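Local coordinates for protein IscA (Thermosynechococcus elongatus, PDB 1X0G) that probably acts as a scaffold in iron-sulfur cluster biosynthesis, holding an exposed [2Fe-2S] cluster within an asymmetric homodimer, at residues L4-I9 against S59-I64; A25-Q31 against D43-E49. All coordinates share one frame; numbering follows the deposited sequence.

Contact 1: L4-I9 against S59-I64; sequences LTPAAI and SQGWTI
Ile9, on the first turn of helix 6-15, reaches the tight turn Ser59-Trp62 with all three of its outer carbons. With CG1 set beside the backbone N and CG2 anti to it (chi1 -60°), the branches diverge: CG1 lies 3.7 Å from CD of Gln60, whereas CG2 meets the indole of Trp62 at CD1, 3.9 Å away. CD1 of Ile9 touches both, 4.1 Å from CB of Gln60 and from CD1 of Trp62. An alanine here would lose all three carbons and is likely to open a gap between the helix and the indole, leaving the Gln60 chain freer to move. Gln60 stretches out beyond CG, so that its aliphatic part crosses Ile9 and its amide arrives beside Pro6 and the carbonyl of Leu4. Deeper in, Leu4 CD1 packs on Ile64 CG1 at 3.8 Å, and the Leu4 side chain also touches Leu12 and Leu28. The helix start is fixed by Thr5, whose OG1 accepts from Ala8 N (3.0 Å, 170°) and also bonds to Asp80. The arrangement is that of an N-capped helix whose first turn packs against a type I' beta hairpin, strands 55-59 and 62-66.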
loop_
_atom_site.group_PDB
_atom_site.type_symbol
_atom_site.label_atom_id
_atom_site.label_comp_id
_atom_site.label_asym_id
_atom_site.label_seq_id
_atom_site.Cartn_x
_atom_site.Cartn_y
_atom_site.Cartn_z
ATOM N N LEU C 4 -17.437 -21.937 -7.096
ATOM C CA LEU C 4 -17.524 -22.438 -5.742
ATOM C C LEU C 4 -17.711 -23.913 -5.696
ATOM O O LEU C 4 -18.545 -24.461 -6.443
ATOM C CB LEU C 4 -18.659 -21.784 -5.011
ATOM C CG LEU C 4 -18.012 -20.556 -4.392
ATOM C CD1 LEU C 4 -18.229 -19.421 -5.354
ATOM C CD2 LEU C 4 -18.607 -20.247 -3.057
ATOM N N THR C 5 -16.952 -24.554 -4.813
ATOM C CA THR C 5 -17.147 -25.969 -4.560
ATOM C C THR C 5 -18.359 -26.097 -3.688
ATOM O O THR C 5 -18.628 -25.191 -2.909
ATOM C CB THR C 5 -15.994 -26.576 -3.825
ATOM O OG1 THR C 5 -15.835 -25.880 -2.571
ATOM C CG2 THR C 5 -14.763 -26.482 -4.689
ATOM N N PRO C 6 -19.099 -27.203 -3.813
ATOM C CA PRO C 6 -20.227 -27.382 -2.901
ATOM C C PRO C 6 -19.743 -27.262 -1.460
ATOM O O PRO C 6 -20.384 -26.612 -0.662
ATOM C CB PRO C 6 -20.718 -28.800 -3.207
ATOM C CG PRO C 6 -20.305 -29.021 -4.574
ATOM C CD PRO C 6 -18.981 -28.325 -4.750
ATOM N N ALA C 7 -18.591 -27.826 -1.141
ATOM C CA ALA C 7 -18.015 -27.617 0.185
ATOM C C ALA C 7 -18.090 -26.123 0.626
ATOM O O ALA C 7 -18.745 -25.802 1.649
ATOM C CB ALA C 7 -16.566 -28.217 0.273
ATOM N N ALA C 8 -17.488 -25.212 -0.155
ATOM C CA ALA C 8 -17.694 -23.743 0.067
ATOM C C ALA C 8 -19.220 -23.283 0.123
ATOM O O ALA C 8 -19.641 -22.554 1.009
ATOM C CB ALA C 8 -16.887 -22.965 -0.914
ATOM N N ILE C 9 -20.061 -23.783 -0.765
ATOM C CA ILE C 9 -21.502 -23.467 -0.704
ATOM C C ILE C 9 -22.140 -23.830 0.612
ATOM O O ILE C 9 -22.920 -23.065 1.178
ATOM C CB ILE C 9 -22.293 -24.211 -1.778
ATOM C CG1 ILE C 9 -21.807 -23.829 -3.159
ATOM C CG2 ILE C 9 -23.766 -23.895 -1.657
ATOM C CD1 ILE C 9 -22.103 -22.373 -3.490
ATOM N N SER C 59 -23.936 -19.411 -9.116
ATOM C CA SER C 59 -23.688 -20.848 -8.924
ATOM C C SER C 59 -24.490 -21.539 -7.803
ATOM O O SER C 59 -24.510 -21.087 -6.661
ATOM C CB SER C 59 -22.194 -21.116 -8.745
ATOM O OG SER C 59 -21.967 -22.489 -8.988
ATOM N N GLN C 60 -25.141 -22.646 -8.126
ATOM C CA GLN C 60 -25.716 -23.498 -7.093
ATOM C C GLN C 60 -26.742 -22.798 -6.195
ATOM O O GLN C 60 -26.854 -23.112 -4.998
ATOM C CB GLN C 60 -24.602 -24.073 -6.232
ATOM C CG GLN C 60 -23.305 -24.275 -6.981
ATOM C CD GLN C 60 -22.496 -25.415 -6.425
ATOM O OE1 GLN C 60 -21.320 -25.575 -6.738
ATOM N NE2 GLN C 60 -23.127 -26.232 -5.588
ATOM N N GLY C 61 -27.489 -21.863 -6.781
ATOM C CA GLY C 61 -28.499 -21.093 -6.060
ATOM C C GLY C 61 -27.856 -19.991 -5.234
ATOM O O GLY C 61 -28.437 -19.558 -4.227
ATOM N N TRP C 62 -26.647 -19.579 -5.633
ATOM C CA TRP C 62 -25.909 -18.523 -4.962
ATOM C C TRP C 62 -25.410 -17.506 -5.903
ATOM O O TRP C 62 -24.765 -17.833 -6.896
ATOM C CB TRP C 62 -24.680 -19.052 -4.258
ATOM C CG TRP C 62 -25.007 -19.448 -2.943
ATOM C CD1 TRP C 62 -25.645 -20.578 -2.586
ATOM C CD2 TRP C 62 -24.777 -18.711 -1.754
ATOM N NE1 TRP C 62 -25.817 -20.612 -1.233
ATOM C CE2 TRP C 62 -25.307 -19.470 -0.690
ATOM C CE3 TRP C 62 -24.166 -17.487 -1.475
ATOM C CZ2 TRP C 62 -25.248 -19.058 0.636
ATOM C CZ3 TRP C 62 -24.106 -17.066 -0.144
ATOM C CH2 TRP C 62 -24.655 -17.854 0.896
ATOM N N THR C 63 -25.625 -16.249 -5.543
ATOM C CA THR C 63 -25.076 -15.153 -6.327
ATOM C C THR C 63 -23.670 -14.752 -5.886
ATOM O O THR C 63 -23.381 -14.561 -4.697
ATOM C CB THR C 63 -25.997 -13.944 -6.334
ATOM O OG1 THR C 63 -27.378 -14.383 -6.480
ATOM C CG2 THR C 63 -25.593 -13.033 -7.477
ATOM N N ILE C 64 -22.784 -14.646 -6.862
ATOM C CA ILE C 64 -21.430 -14.346 -6.551
ATOM C C ILE C 64 -21.016 -13.082 -7.214
ATOM O O ILE C 64 -21.043 -12.976 -8.436
ATOM C CB ILE C 64 -20.534 -15.461 -6.940
ATOM C CG1 ILE C 64 -20.658 -16.603 -5.930
ATOM C CG2 ILE C 64 -19.105 -14.994 -6.844
ATOM C CD1 ILE C 64 -21.740 -17.612 -6.214
#

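Contact 2: A25-Q31 against D43-E49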
loop_
_atom_site.group_PDB
_atom_site.type_symbol
_atom_site.label_atom_id
_atom_site.label_comp_id
_atom_site.label_asym_id
_atom_site.label_seq_id
_atom_site.Cartn_x
_atom_site.Cartn_y
_atom_site.Cartn_z
ATOM N N ALA C 25 -29.639 -12.671 1.757
ATOM C CA ALA C 25 -29.619 -13.063 0.349
ATOM C C ALA C 25 -28.443 -13.954 0.174
ATOM O O ALA C 25 -27.386 -13.727 0.789
ATOM C CB ALA C 25 -29.451 -11.875 -0.533
ATOM N N ALA C 26 -28.610 -14.969 -0.669
ATOM C CA ALA C 26 -27.465 -15.799 -1.035
ATOM C C ALA C 26 -26.560 -14.956 -1.973
ATOM O O ALA C 26 -26.501 -15.210 -3.200
ATOM C CB ALA C 26 -27.902 -17.146 -1.655
ATOM N N ILE C 27 -25.932 -13.919 -1.385
ATOM C CA ILE C 27 -24.909 -13.135 -2.084
ATOM C C ILE C 27 -23.526 -13.044 -1.393
ATOM O O ILE C 27 -23.383 -12.597 -0.251
ATOM C CB ILE C 27 -25.400 -11.774 -2.581
ATOM C CG1 ILE C 27 -26.619 -11.946 -3.484
ATOM C CG2 ILE C 27 -24.371 -11.205 -3.472
ATOM C CD1 ILE C 27 -27.758 -10.870 -3.345
ATOM N N LEU C 28 -22.530 -13.507 -2.127
ATOM C CA LEU C 28 -21.186 -13.499 -1.675
ATOM C C LEU C 28 -20.446 -12.535 -2.498
ATOM O O LEU C 28 -20.373 -12.673 -3.706
ATOM C CB LEU C 28 -20.527 -14.832 -1.937
ATOM C CG LEU C 28 -19.033 -14.898 -1.599
ATOM C CD1 LEU C 28 -18.899 -14.711 -0.110
ATOM C CD2 LEU C 28 -18.411 -16.274 -1.996
ATOM N N ARG C 29 -19.845 -11.576 -1.839
ATOM C CA ARG C 29 -19.185 -10.535 -2.555
ATOM C C ARG C 29 -17.737 -10.711 -2.302
ATOM O O ARG C 29 -17.317 -10.860 -1.150
ATOM C CB ARG C 29 -19.679 -9.202 -2.094
ATOM C CG ARG C 29 -18.911 -8.078 -2.666
ATOM C CD ARG C 29 -19.686 -6.810 -2.521
ATOM N NE ARG C 29 -19.384 -5.885 -3.611
ATOM C CZ ARG C 29 -18.284 -5.142 -3.636
ATOM N NH1 ARG C 29 -17.425 -5.267 -2.608
ATOM N NH2 ARG C 29 -18.022 -4.324 -4.672
ATOM N N ILE C 30 -16.988 -10.819 -3.395
ATOM C CA ILE C 30 -15.543 -10.954 -3.373
ATOM C C ILE C 30 -14.854 -9.690 -3.910
ATOM O O ILE C 30 -15.283 -9.025 -4.913
ATOM C CB ILE C 30 -15.108 -12.110 -4.198
ATOM C CG1 ILE C 30 -15.835 -13.341 -3.780
ATOM C CG2 ILE C 30 -13.642 -12.527 -3.903
ATOM C CD1 ILE C 30 -15.290 -14.513 -4.593
ATOM N N GLN C 31 -13.816 -9.306 -3.180
ATOM C CA GLN C 31 -12.982 -8.185 -3.623
ATOM C C GLN C 31 -11.579 -8.470 -3.062
ATOM O O GLN C 31 -11.427 -9.527 -2.398
ATOM C CB GLN C 31 -13.592 -6.870 -3.198
ATOM C CG GLN C 31 -13.285 -6.409 -1.836
ATOM C CD GLN C 31 -13.955 -5.088 -1.522
ATOM O OE1 GLN C 31 -14.480 -4.418 -2.417
ATOM N NE2 GLN C 31 -13.985 -4.717 -0.256
ATOM N N ASP C 43 -11.019 -10.650 0.024
ATOM C CA ASP C 43 -11.980 -10.231 1.019
ATOM C C ASP C 43 -13.393 -10.709 0.652
ATOM O O ASP C 43 -13.974 -10.412 -0.464
ATOM C CB ASP C 43 -11.920 -8.734 1.166
ATOM C CG ASP C 43 -13.010 -8.230 2.059
ATOM O OD1 ASP C 43 -12.663 -7.695 3.140
ATOM O OD2 ASP C 43 -14.230 -8.420 1.733
ATOM N N LEU C 44 -13.973 -11.428 1.592
ATOM C CA LEU C 44 -15.227 -12.031 1.356
ATOM C C LEU C 44 -16.260 -11.495 2.272
ATOM O O LEU C 44 -16.079 -11.509 3.455
ATOM C CB LEU C 44 -15.079 -13.486 1.652
ATOM C CG LEU C 44 -14.292 -14.293 0.616
ATOM C CD1 LEU C 44 -14.093 -15.733 1.117
ATOM C CD2 LEU C 44 -14.953 -14.325 -0.788
ATOM N N ALA C 45 -17.380 -11.074 1.748
ATOM C CA ALA C 45 -18.476 -10.675 2.610
ATOM C C ALA C 45 -19.811 -11.248 2.106
ATOM O O ALA C 45 -20.053 -11.395 0.914
ATOM C CB ALA C 45 -18.530 -9.242 2.649
ATOM N N LEU C 46 -20.691 -11.626 3.016
ATOM C CA LEU C 46 -22.067 -11.855 2.601
ATOM C C LEU C 46 -22.721 -10.515 2.626
ATOM O O LEU C 46 -22.522 -9.752 3.578
ATOM C CB LEU C 46 -22.793 -12.695 3.607
ATOM C CG LEU C 46 -22.169 -14.046 3.854
ATOM C CD1 LEU C 46 -22.680 -14.570 5.225
ATOM C CD2 LEU C 46 -22.485 -14.979 2.665
ATOM N N VAL C 47 -23.500 -10.200 1.609
ATOM C CA VAL C 47 -24.018 -8.828 1.526
ATOM C C VAL C 47 -25.470 -8.890 1.171
ATOM O O VAL C 47 -25.955 -9.934 0.772
ATOM C CB VAL C 47 -23.200 -7.980 0.457
ATOM C CG1 VAL C 47 -21.831 -7.666 0.964
ATOM C CG2 VAL C 47 -23.105 -8.733 -0.842
ATOM N N ALA C 48 -26.177 -7.784 1.286
ATOM C CA ALA C 48 -27.622 -7.879 1.049
ATOM C C ALA C 48 -27.941 -7.873 -0.438
ATOM O O ALA C 48 -28.932 -8.471 -0.907
ATOM C CB ALA C 48 -28.380 -6.782 1.765
ATOM N N GLU C 49 -27.088 -7.169 -1.160
ATOM C CA GLU C 49 -27.250 -6.964 -2.566
ATOM C C GLU C 49 -25.857 -6.594 -3.062
ATOM O O GLU C 49 -24.922 -6.343 -2.268
ATOM C CB GLU C 49 -28.271 -5.847 -2.828
ATOM C CG GLU C 49 -27.668 -4.510 -2.481
ATOM C CD GLU C 49 -28.669 -3.532 -1.998
ATOM O OE1 GLU C 49 -29.873 -3.739 -2.279
ATOM O OE2 GLU C 49 -28.231 -2.555 -1.337
#
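Leu44 CD2 gathers several contacts in the tightly packed part: Ile30 CG2 and CD1 each lie 3.8 Å from it, and Leu28 adds its CD1 at 4.0 Å from the same Leu44 methyl. The Ile30 and Leu44 side chains lie side by side and point the same way. Placing CG anti to the backbone N (chi1 175°) carries the Leu28 branches to that methyl. The face bearing Leu28, Ile30, Leu44 and Leu46 is covered further by Leu12, by Phe90 and Phe92, and by Leu85 and Met86 of the second subunit. Strands 27-34 and 40-46 form an antiparallel beta hairpin within a mixed sheet; the axes of segments 27-31 and 43-46 approach to 4.7 Å, with 158° between their N-to-C directions. Arg29 and Ala45 are a hydrogen-bonded pair, with Arg29 N to Ala45 O at 2.8 Å and nearly straight (171°); Gln31 and Asp43 form the next such pair. On the face bearing Arg29, Gln31, Asp43 and Ala45, the arginine chain is met by Val47, whose CG2 lies 3.7 Å from Arg29 CB, and continues to a salt bridge with Asp54. Its NH1 donates to Gln31 OE1 (3.1 Å), the oxygen lying in the guanidinium plane although the donor stands above the amide plane. Toward exposed Ala48 and Glu49, Ile27 still packs its CG2 on Val47 CG2 (3.8 Å) and brings CD1 near Ala48 O, but past Val47 N, which donates to Ile27 O, no backbone bond joins the segments: Ala25 CB merely reaches Ala48 O at 3.5 Å.

Contacts 1 and 2 have centres 12 Å apart and meet through neighbouring strands 62-66 and 27-34 of one mixed sheet. Thr63 gives the direct evidence: its N lies 2.7 Å from Ala26 O and its O 2.9 Å from Leu28 N, both probable hydrogen bonds. Side chains join there as well, with Trp62 CD2 3.5 Å from Ala26 CB. Leu12 of helix 6-15 touches Leu4 and Trp62 of contact 1 as well as Leu28 and Leu46 of contact 2. Contact 1 is away from the cluster site; contact 2 approaches it at the Asp43 end, that side chain being about 12 Å from the bound [2Fe-2S] cluster.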